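Local atomic coordinates of teichoic acid D-alanine hydrolase (Staphylococcus aureus, PDB entry 5ZH8), a protein that hydrolyses D-alanyl esters on wall and lipoteichoic acids, and affects methicillin resistance and cell-wall structure in Staphylococcus aureus. Residues S46-Y51 against Q281-G286; V53-E58 against N234-I239; D241-Q246 against Y305-P310. One frame throughout, in Å; residues are numbered along the deposited sequence.

Contact 1. Residues S46-Y51 against Q281-G286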
# COMPACT_ATOMS: atom_id res chain seq x y z
N SER A 46 31.66 -2.83 -6.64
CA SER A 46 31.18 -2.01 -7.75
C SER A 46 31.83 -0.64 -7.66
O SER A 46 32.37 -0.30 -6.62
CB SER A 46 29.68 -1.84 -7.65
OG SER A 46 29.36 -1.14 -6.46
N ASP A 47 31.74 0.16 -8.72
CA ASP A 47 32.34 1.50 -8.70
C ASP A 47 31.69 2.42 -7.68
O ASP A 47 32.37 3.26 -7.09
CB ASP A 47 32.30 2.13 -10.09
CG ASP A 47 33.22 1.41 -11.07
OD1 ASP A 47 33.57 0.24 -10.82
OD2 ASP A 47 33.60 2.00 -12.10
N ASN A 48 30.39 2.25 -7.47
CA ASN A 48 29.66 3.05 -6.48
C ASN A 48 30.19 2.88 -5.07
O ASN A 48 30.45 3.86 -4.38
CB ASN A 48 28.16 2.72 -6.49
CG ASN A 48 27.42 3.40 -7.62
OD1 ASN A 48 27.60 4.60 -7.86
ND2 ASN A 48 26.58 2.65 -8.31
N GLU A 49 30.35 1.63 -4.64
CA GLU A 49 30.83 1.35 -3.29
C GLU A 49 32.31 1.72 -3.16
O GLU A 49 32.72 2.25 -2.13
CB GLU A 49 30.62 -0.12 -2.92
CG GLU A 49 29.16 -0.55 -2.82
CD GLU A 49 28.98 -2.05 -3.00
OE1 GLU A 49 29.90 -2.72 -3.55
OE2 GLU A 49 27.92 -2.57 -2.58
N LYS A 50 33.07 1.49 -4.20
CA LYS A 50 34.46 1.87 -4.16
C LYS A 50 34.51 3.30 -3.76
O LYS A 50 35.13 3.64 -2.79
CB LYS A 50 35.07 1.75 -5.54
CG LYS A 50 36.19 0.75 -5.66
CD LYS A 50 35.89 -0.22 -6.79
CE LYS A 50 37.09 -0.43 -7.68
NZ LYS A 50 36.90 -1.62 -8.54
N TYR A 51 33.83 4.16 -4.52
CA TYR A 51 33.86 5.60 -4.27
C TYR A 51 33.40 5.95 -2.86
O TYR A 51 34.06 6.73 -2.17
CB TYR A 51 32.99 6.35 -5.28
CG TYR A 51 32.80 7.80 -4.88
CD1 TYR A 51 33.83 8.72 -5.03
CD2 TYR A 51 31.61 8.24 -4.29
CE1 TYR A 51 33.67 10.04 -4.65
CE2 TYR A 51 31.45 9.56 -3.90
CZ TYR A 51 32.49 10.45 -4.08
OH TYR A 51 32.36 11.76 -3.69
N GLN A 281 21.25 -2.59 -6.54
CA GLN A 281 20.97 -2.52 -7.97
C GLN A 281 20.08 -1.32 -8.34
O GLN A 281 19.68 -1.18 -9.50
CB GLN A 281 20.29 -3.82 -8.42
CG GLN A 281 18.78 -3.88 -8.19
CD GLN A 281 18.26 -5.28 -7.93
OE1 GLN A 281 17.34 -5.75 -8.61
NE2 GLN A 281 18.83 -5.95 -6.93
N TYR A 282 19.77 -0.47 -7.36
CA TYR A 282 18.78 0.60 -7.53
C TYR A 282 19.37 2.01 -7.51
O TYR A 282 18.69 2.96 -7.11
CB TYR A 282 17.67 0.45 -6.48
CG TYR A 282 16.33 0.10 -7.08
CD1 TYR A 282 15.50 1.10 -7.59
CD2 TYR A 282 15.90 -1.22 -7.16
CE1 TYR A 282 14.28 0.79 -8.15
CE2 TYR A 282 14.67 -1.54 -7.72
CZ TYR A 282 13.87 -0.53 -8.21
OH TYR A 282 12.65 -0.85 -8.77
N TYR A 283 20.61 2.15 -7.95
CA TYR A 283 21.27 3.46 -7.99
C TYR A 283 20.60 4.35 -9.02
O TYR A 283 20.67 4.08 -10.22
CB TYR A 283 22.76 3.32 -8.29
CG TYR A 283 23.57 2.91 -7.08
CD1 TYR A 283 23.67 1.58 -6.70
CD2 TYR A 283 24.24 3.86 -6.31
CE1 TYR A 283 24.40 1.20 -5.59
CE2 TYR A 283 24.97 3.49 -5.20
CZ TYR A 283 25.05 2.16 -4.85
OH TYR A 283 25.79 1.76 -3.75
N GLY A 284 19.92 5.39 -8.54
CA GLY A 284 19.27 6.37 -9.40
C GLY A 284 17.76 6.31 -9.42
O GLY A 284 17.11 7.27 -9.84
N ALA A 285 17.18 5.20 -8.98
CA ALA A 285 15.72 5.02 -8.97
C ALA A 285 15.13 4.76 -7.57
O ALA A 285 13.94 4.47 -7.45
CB ALA A 285 15.32 3.89 -9.92
N GLY A 286 15.96 4.86 -6.53
CA GLY A 286 15.46 4.86 -5.16
C GLY A 286 16.23 4.04 -4.13
O GLY A 286 15.64 3.19 -3.46

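Contact 2. Residues V53-E58 against N234-I239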
# COMPACT_ATOMS: atom_id res chain seq x y z
N VAL A 53 33.09 4.08 -0.04
CA VAL A 53 33.94 3.56 1.03
C VAL A 53 35.11 4.51 1.26
O VAL A 53 35.41 4.87 2.39
CB VAL A 53 34.45 2.12 0.75
CG1 VAL A 53 35.55 1.72 1.73
CG2 VAL A 53 33.31 1.12 0.79
N ASP A 54 35.76 4.92 0.17
CA ASP A 54 36.93 5.80 0.25
C ASP A 54 36.54 7.19 0.75
O ASP A 54 37.27 7.82 1.52
CB ASP A 54 37.63 5.91 -1.10
CG ASP A 54 38.86 6.78 -1.04
OD1 ASP A 54 39.88 6.32 -0.49
OD2 ASP A 54 38.79 7.93 -1.51
N ARG A 55 35.39 7.66 0.29
CA ARG A 55 34.83 8.93 0.71
C ARG A 55 34.58 8.97 2.22
O ARG A 55 34.82 9.99 2.87
CB ARG A 55 33.53 9.19 -0.05
CG ARG A 55 32.90 10.55 0.22
CD ARG A 55 31.42 10.53 -0.10
NE ARG A 55 30.73 11.67 0.48
CZ ARG A 55 30.75 12.91 0.00
NH1 ARG A 55 31.43 13.21 -1.10
NH2 ARG A 55 30.07 13.86 0.65
N ASN A 56 34.09 7.86 2.77
CA ASN A 56 33.68 7.81 4.17
C ASN A 56 34.69 7.10 5.08
O ASN A 56 34.31 6.55 6.11
CB ASN A 56 32.30 7.13 4.28
CG ASN A 56 31.19 7.93 3.61
OD1 ASN A 56 31.11 9.15 3.77
ND2 ASN A 56 30.33 7.26 2.86
N LYS A 57 35.98 7.14 4.74
CA LYS A 57 37.00 6.52 5.59
C LYS A 57 37.17 7.28 6.90
O LYS A 57 37.14 6.68 7.98
CB LYS A 57 38.35 6.35 4.87
CG LYS A 57 39.07 7.63 4.48
CD LYS A 57 40.19 7.34 3.48
CE LYS A 57 40.51 8.55 2.60
NZ LYS A 57 41.41 9.53 3.28
N GLU A 58 37.32 8.60 6.80
CA GLU A 58 37.51 9.45 7.98
C GLU A 58 36.27 10.28 8.33
O GLU A 58 36.34 11.17 9.18
CB GLU A 58 38.72 10.36 7.76
N ASN A 234 29.10 11.12 -9.12
CA ASN A 234 28.45 12.18 -9.88
C ASN A 234 27.46 12.93 -8.99
O ASN A 234 27.41 14.16 -9.02
CB ASN A 234 27.75 11.62 -11.12
CG ASN A 234 28.71 11.35 -12.28
OD1 ASN A 234 28.74 10.25 -12.83
ND2 ASN A 234 29.48 12.37 -12.67
N TYR A 235 26.69 12.20 -8.18
CA TYR A 235 25.75 12.84 -7.26
C TYR A 235 26.45 13.73 -6.23
O TYR A 235 26.03 14.87 -6.02
CB TYR A 235 24.89 11.82 -6.49
CG TYR A 235 24.28 12.46 -5.26
CD1 TYR A 235 23.13 13.23 -5.34
CD2 TYR A 235 24.89 12.33 -4.01
CE1 TYR A 235 22.60 13.84 -4.22
CE2 TYR A 235 24.36 12.93 -2.88
CZ TYR A 235 23.22 13.68 -3.00
OH TYR A 235 22.71 14.28 -1.87
N TYR A 236 27.49 13.22 -5.58
CA TYR A 236 28.16 14.01 -4.54
C TYR A 236 28.92 15.21 -5.12
O TYR A 236 28.78 16.33 -4.62
CB TYR A 236 29.10 13.14 -3.69
CG TYR A 236 28.40 12.49 -2.52
CD1 TYR A 236 27.90 13.24 -1.46
CD2 TYR A 236 28.19 11.12 -2.50
CE1 TYR A 236 27.26 12.63 -0.39
CE2 TYR A 236 27.53 10.50 -1.45
CZ TYR A 236 27.07 11.26 -0.39
OH TYR A 236 26.43 10.67 0.67
N THR A 237 29.71 14.98 -6.16
CA THR A 237 30.51 16.04 -6.76
C THR A 237 29.64 17.14 -7.41
O THR A 237 29.97 18.32 -7.32
CB THR A 237 31.49 15.48 -7.81
OG1 THR A 237 30.77 14.65 -8.73
CG2 THR A 237 32.55 14.65 -7.16
N LYS A 238 28.54 16.74 -8.03
CA LYS A 238 27.71 17.67 -8.80
C LYS A 238 26.46 18.20 -8.07
O LYS A 238 25.88 19.19 -8.50
CB LYS A 238 27.28 17.05 -10.13
CG LYS A 238 28.42 16.65 -11.05
CD LYS A 238 27.85 16.05 -12.33
CE LYS A 238 28.92 15.74 -13.36
NZ LYS A 238 29.49 16.97 -13.96
N ILE A 239 26.04 17.54 -6.99
CA ILE A 239 24.83 17.98 -6.25
C ILE A 239 25.04 17.95 -4.74
O ILE A 239 24.95 18.98 -4.08
CB ILE A 239 23.60 17.12 -6.61
CG1 ILE A 239 23.28 17.21 -8.10
CG2 ILE A 239 22.39 17.55 -5.78
CD1 ILE A 239 22.38 16.10 -8.61

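Contact 3. Residues D241-Q246 against Y305-P310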
# COMPACT_ATOMS: atom_id res chain seq x y z
N ASP A 241 27.50 17.70 -2.46
CA ASP A 241 28.47 18.58 -1.81
C ASP A 241 28.27 20.06 -2.15
O ASP A 241 28.25 20.89 -1.24
CB ASP A 241 29.91 18.14 -2.12
CG ASP A 241 30.25 16.80 -1.48
OD1 ASP A 241 29.45 16.30 -0.66
OD2 ASP A 241 31.34 16.27 -1.79
N PRO A 242 28.13 20.41 -3.45
CA PRO A 242 27.82 21.80 -3.79
C PRO A 242 26.64 22.40 -3.02
O PRO A 242 26.71 23.55 -2.60
CB PRO A 242 27.50 21.73 -5.28
CG PRO A 242 28.35 20.61 -5.77
CD PRO A 242 28.41 19.61 -4.65
N LEU A 243 25.58 21.62 -2.82
CA LEU A 243 24.40 22.11 -2.10
C LEU A 243 24.39 21.72 -0.61
O LEU A 243 23.35 21.78 0.03
CB LEU A 243 23.12 21.65 -2.80
CG LEU A 243 22.99 22.00 -4.28
CD1 LEU A 243 21.59 21.69 -4.78
CD2 LEU A 243 23.34 23.46 -4.55
N LYS A 244 25.56 21.34 -0.08
CA LYS A 244 25.74 21.05 1.35
C LYS A 244 24.65 20.15 1.93
O LYS A 244 24.10 20.42 3.00
CB LYS A 244 25.84 22.34 2.17
CG LYS A 244 27.09 23.16 1.88
CD LYS A 244 27.19 24.39 2.76
CE LYS A 244 28.57 25.05 2.65
NZ LYS A 244 28.93 25.36 1.24
N LEU A 245 24.33 19.09 1.19
CA LEU A 245 23.40 18.08 1.66
C LEU A 245 24.18 17.06 2.47
O LEU A 245 24.70 16.08 1.93
CB LEU A 245 22.69 17.41 0.48
CG LEU A 245 21.95 18.33 -0.48
CD1 LEU A 245 21.14 17.47 -1.44
CD2 LEU A 245 21.03 19.28 0.27
N GLN A 246 24.27 17.31 3.78
CA GLN A 246 25.13 16.54 4.67
C GLN A 246 24.36 15.55 5.53
O GLN A 246 24.94 14.87 6.38
CB GLN A 246 25.90 17.51 5.57
CG GLN A 246 26.78 18.46 4.78
CD GLN A 246 27.50 19.46 5.65
OE1 GLN A 246 26.91 20.07 6.53
NE2 GLN A 246 28.79 19.63 5.41
N TYR A 305 18.40 29.21 -8.05
CA TYR A 305 19.34 29.17 -9.17
C TYR A 305 20.77 28.81 -8.77
O TYR A 305 21.71 29.45 -9.22
CB TYR A 305 19.30 30.49 -9.94
CG TYR A 305 17.89 30.95 -10.23
CD1 TYR A 305 17.02 30.14 -10.95
CD2 TYR A 305 17.43 32.18 -9.78
CE1 TYR A 305 15.74 30.55 -11.22
CE2 TYR A 305 16.15 32.59 -10.04
CZ TYR A 305 15.31 31.77 -10.76
OH TYR A 305 14.03 32.18 -11.02
N LYS A 306 20.93 27.77 -7.98
CA LYS A 306 22.23 27.33 -7.53
C LYS A 306 22.82 26.21 -8.35
O LYS A 306 23.97 25.93 -8.24
CB LYS A 306 22.22 26.91 -6.08
CG LYS A 306 22.42 28.06 -5.13
CD LYS A 306 23.20 27.62 -3.90
CE LYS A 306 22.82 28.45 -2.70
NZ LYS A 306 23.20 27.81 -1.41
N LEU A 307 22.01 25.53 -9.11
CA LEU A 307 22.52 24.50 -10.02
C LEU A 307 22.52 24.95 -11.47
O LEU A 307 23.39 24.56 -12.24
CB LEU A 307 21.70 23.22 -9.92
CG LEU A 307 21.89 22.38 -8.67
CD1 LEU A 307 21.15 21.07 -8.89
CD2 LEU A 307 23.36 22.13 -8.35
N PHE A 308 21.50 25.72 -11.85
CA PHE A 308 21.39 26.25 -13.20
C PHE A 308 20.97 27.72 -13.18
O PHE A 308 20.41 28.21 -12.19
CB PHE A 308 20.37 25.46 -14.02
CG PHE A 308 20.45 23.97 -13.83
CD1 PHE A 308 21.45 23.22 -14.43
CD2 PHE A 308 19.50 23.31 -13.06
CE1 PHE A 308 21.51 21.84 -14.28
CE2 PHE A 308 19.55 21.93 -12.91
CZ PHE A 308 20.56 21.20 -13.51
N SER A 309 21.23 28.41 -14.29
CA SER A 309 20.72 29.75 -14.53
C SER A 309 19.18 29.78 -14.56
O SER A 309 18.54 28.74 -14.72
CB SER A 309 21.23 30.26 -15.87
OG SER A 309 20.80 29.41 -16.91
N PRO A 310 18.58 30.97 -14.40
CA PRO A 310 17.11 31.05 -14.45
C PRO A 310 16.48 30.55 -15.76
O PRO A 310 15.43 29.92 -15.73
CB PRO A 310 16.84 32.55 -14.24
CG PRO A 310 18.03 33.06 -13.50
CD PRO A 310 19.19 32.25 -14.01

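Contact 1. Residues S46-Y51 against Q281-G286
Asn-48 and Tyr-283 are the closest residues of the two backbones, their CA atoms 8.5 Å apart. The first belongs to the opening turn of helix 47-55, the second to an irregular loop between strands 272-273 and 288-290. Both side chains leave their backbones toward the other segment, and they bridge the gap by running past each other in opposite directions. The Asn-48 amide lies almost flat on one face of the Tyr-283 phenol, with the two planes 9° apart. ND2 sits over the ring centre, 3.3 Å from Tyr-283 CG, while Asn-48 CB covers the hydroxyl end of the same face in a CH-pi contact, 3.9 Å from the centroid of the Tyr-283 ring. In Asn-48, chi1 of -80° sets CG beside the backbone N, and the amide lies along the ring from the hydroxyl end toward CG. Its OD1 accepts a hydrogen bond from Ala-232 N, which helps to hold the amide in this orientation. Glu-49 adds a lesser touch, CG lying 4.2 Å from Tyr-283 OH. At the start of the helix, Ser-46 is the N-cap, its OG weakly accepting from Glu-49 N. Asn-48 also touches Glu-224 of helix 213-227 and Tyr-231 of helix 231-240, while Tyr-283 meets the ring of Phe-250, in strand 248-250.

Contact 2. Residues V53-E58 against N234-I239
Arg-55 and Tyr-236 make the contact between these segments as a cation-pi stack. The guanidinium lies over one face of the phenol ring, the planes 19° apart and Arg-55 CZ 3.5 Å from the centroid of the Tyr-236 ring. It is displaced toward the CG-CD1 side of that ring: NH2 comes nearest CD1, and NH1 reaches past CG to CB. An arginine chain extended from CG to NE, with CG anti to the backbone N (chi1 -175°), spans the space between the last turn of helix 47-55 and helix 231-240. The apolar part of the chain contributes a CH-pi contact, Arg-55 CD lying 4.2 Å from the centroid of the Tyr-236 ring. On the opposite face of the phenol, Tyr-235 CE2 stands 3.7 Å above the Tyr-236 ring plane, so this ring is enclosed from two sides.

Polar bonds reach both partners. Arg-55 NH2 forms a salt bridge with Asp-241 and NH1 bonds to Tyr-51 OH, which probably help to hold the guanidinium in its stacked orientation. Tyr-236 OH is hydrogen-bonded to Glu-253, whose other carboxylate oxygen takes Asn-56 ND2. The arrangement is a cation-pi stack of arginine on tyrosine, salt-bridged to a carboxylate, and it joins helix 47-55 to helix 231-240 in this beta-lactamase-family protein.

Contact 3. Residues D241-Q246 against Y305-P310
Leu-243 lays its two methyls against Lys-306 and Leu-307, and the contact is entirely apolar. CD1 packs on the branch of the other leucine, 4.0 Å from Leu-307 CG, and Leu-307 CD2 nestles against both methyls of Leu-243. The second methyl, Leu-243 CD2, lies 3.9 Å from Lys-306 CB, so the lysine takes part through the root of its chain. With CG beside the backbone N (chi1 -55°), the Leu-243 methyls reach the other segment. Farther out, Leu-243 touches Leu-298 and Leu-307 touches Ile-302, both from helix 292-303, while Gln-139 of helix 129-142 also touches Leu-307.

Two Schellman motifs shape the chain here: one, with Lys-244 as its positive-phi residue, ends helix 231-240, and the other, with Tyr-305, ends helix 292-303. Gln-301 joins the two segments, its NE2 bonding to Leu-243 O and its OE1 to Lys-306 NZ. With no hydrogen bond running directly between the segments, shape and exclusion of water from the leucines probably supply most of the direct attraction, and the polar link between the segments runs through Gln-301.

Contact 1 is the buried one, whereas contacts 2 and 3 are only partly buried. Contacts 1 and 2 share helix 47-55: its first turn meets a loop through an amide on a ring, its last turn meets helix 231-240 through a cation on a ring. Tyr-51 stands between them, its OH 3.5 Å from Tyr-236 CB. Contact 3 uses no aromatic face and joins two chain segments that follow helices. Asp-241 connects contacts 2 and 3 by its salt bridge to Arg-55 and by a probable hydrogen bond from its N to Tyr-236 O. Contacts 1 and 3, centres about 22 Å apart, do not touch. Chemistry thus shifts from a buried amide-ring stack, through a cation-pi stack, to aliphatic packing.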